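Local coordinates for KauB (Pseudomonas aeruginosa PAO1, PDB 6B4R), which probably oxidises a broad range of aldehydes, aminoaldehydes among them, to the corresponding acids with NAD(P)+ as electron acceptor, at residues M350-V353 with L354-E358. Residues are numbered along the deposited sequence; the frame is centred on the assembly and turned at random.
Sequences MNTV and LSYIE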
loop_
_atom_site.group_PDB
_atom_site.type_symbol
_atom_site.label_atom_id
_atom_site.label_comp_id
_atom_site.label_asym_id
_atom_site.label_seq_id
_atom_site.Cartn_x
_atom_site.Cartn_y
_atom_site.Cartn_z
ATOM N N MET A 350 44.005 11.564 7.041
ATOM C CA MET A 350 44.478 12.916 7.318
ATOM C C MET A 350 45.296 13.465 6.155
ATOM O O MET A 350 45.093 14.603 5.727
ATOM C CB MET A 350 45.314 12.941 8.599
ATOM C CG MET A 350 45.746 14.338 9.014
ATOM S SD MET A 350 46.929 14.342 10.373
ATOM C CE MET A 350 48.287 13.431 9.644
ATOM N N ASN A 351 46.218 12.650 5.650
ATOM C CA ASN A 351 47.062 13.041 4.525
ATOM C C ASN A 351 46.243 13.323 3.274
ATOM O O ASN A 351 46.553 14.238 2.511
ATOM C CB ASN A 351 48.104 11.961 4.230
ATOM C CG ASN A 351 49.107 11.801 5.353
ATOM O OD1 ASN A 351 49.397 12.749 6.080
ATOM N ND2 ASN A 351 49.644 10.595 5.500
ATOM N N THR A 352 45.200 12.530 3.069
ATOM C CA THR A 352 44.296 12.727 1.946
ATOM C C THR A 352 43.571 14.065 2.069
ATOM O O THR A 352 43.478 14.822 1.100
ATOM C CB THR A 352 43.279 11.578 1.849
ATOM O OG1 THR A 352 43.963 10.367 1.503
ATOM C CG2 THR A 352 42.224 11.878 0.795
ATOM N N VAL A 353 43.072 14.355 3.267
ATOM C CA VAL A 353 42.415 15.630 3.536
ATOM C C VAL A 353 43.386 16.796 3.345
ATOM O O VAL A 353 43.042 17.809 2.737
ATOM C CB VAL A 353 41.817 15.674 4.958
ATOM C CG1 VAL A 353 41.316 17.073 5.285
ATOM C CG2 VAL A 353 40.695 14.654 5.095
ATOM N N LEU A 354 44.602 16.641 3.857
ATOM C CA LEU A 354 45.634 17.660 3.693
ATOM C C LEU A 354 46.011 17.832 2.225
ATOM O O LEU A 354 46.312 18.939 1.779
ATOM C CB LEU A 354 46.873 17.308 4.515
ATOM C CG LEU A 354 46.713 17.398 6.033
ATOM C CD1 LEU A 354 47.947 16.861 6.742
ATOM C CD2 LEU A 354 46.433 18.833 6.450
ATOM N N SER A 355 45.989 16.732 1.479
ATOM C CA SER A 355 46.309 16.765 0.056
ATOM C C SER A 355 45.244 17.516 -0.741
ATOM O O SER A 355 45.561 18.243 -1.683
ATOM C CB SER A 355 46.478 15.347 -0.491
ATOM O OG SER A 355 46.737 15.372 -1.882
ATOM N N TYR A 356 43.982 17.339 -0.360
ATOM C CA TYR A 356 42.888 18.051 -1.013
ATOM C C TYR A 356 42.928 19.544 -0.706
ATOM O O TYR A 356 42.614 20.364 -1.567
ATOM C CB TYR A 356 41.534 17.464 -0.614
ATOM C CG TYR A 356 41.079 16.319 -1.491
ATOM C CD1 TYR A 356 40.666 16.544 -2.800
ATOM C CD2 TYR A 356 41.053 15.016 -1.011
ATOM C CE1 TYR A 356 40.247 15.504 -3.607
ATOM C CE2 TYR A 356 40.634 13.969 -1.809
ATOM C CZ TYR A 356 40.232 14.219 -3.106
ATOM O OH TYR A 356 39.815 13.178 -3.903
ATOM N N ILE A 357 43.311 19.890 0.519
ATOM C CA ILE A 357 43.436 21.292 0.915
ATOM C C ILE A 357 44.494 22.001 0.072
ATOM O O ILE A 357 44.286 23.124 -0.393
ATOM C CB ILE A 357 43.783 21.435 2.411
ATOM C CG1 ILE A 357 42.607 20.979 3.277
ATOM C CG2 ILE A 357 44.150 22.875 2.741
ATOM C CD1 ILE A 357 42.875 21.063 4.764
ATOM N N GLU A 358 45.622 21.333 -0.130
ATOM C CA GLU A 358 46.682 21.864 -0.977
ATOM C C GLU A 358 46.181 22.023 -2.408
ATOM O O GLU A 358 46.498 23.002 -3.084
ATOM C CB GLU A 358 47.899 20.942 -0.944
ATOM C CG GLU A 358 49.078 21.443 -1.756
ATOM C CD GLU A 358 50.250 20.481 -1.730
ATOM O OE1 GLU A 358 50.128 19.410 -1.098
ATOM O OE2 GLU A 358 51.292 20.797 -2.343
#
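Tyr-356 runs alongside Thr-352, one helical turn earlier, and both side chains point the same way. Tyr-356 CB lies 3.7 Å from Thr-352 O. That carbonyl also accepts the backbone hydrogen bond of the turn, with Tyr-356 N 3.0 Å from Thr-352 O. The ring begins at Tyr-356 CG, 3.8 Å from Thr-352 O. At the next ring atom, Tyr-356 CD2 comes to 3.2 Å from Thr-352 O, which meets the ring obliquely. Farther out, Tyr-356 CE2 rests 3.7 Å from Thr-352 CG2, the methyl being directed there because it stands anti to the backbone N while OG1 turns back to bond Gln-348 O. Threonine suits this place by its two branches, one satisfying its polar atom within the helix and one offering carbon to the ring. At the tip, Tyr-356 OH is hydrogen-bonded to Glu-400, and its side chain also touches Ile-402. All this belongs to helix 347-362, an amphipathic helix lying on a mixed sheet of the aldehyde dehydrogenase fold, where Val-353 and Ile-357 pack on Val-406 of strand 406-412 and long, flexible Met-350 reaches Val-383 of strand 382-389. Branched Val-353 and Ile-357 suit this buried side, with Val-353 CG1 and Ile-357 CD1 4.3 Å apart. Met-350 CG lies 4.0 Å from Leu-354 CD1, the two chains side by side. Leu-354 N donates to Met-350 O, 2.8 Å away, with an N-H...O angle of 163°.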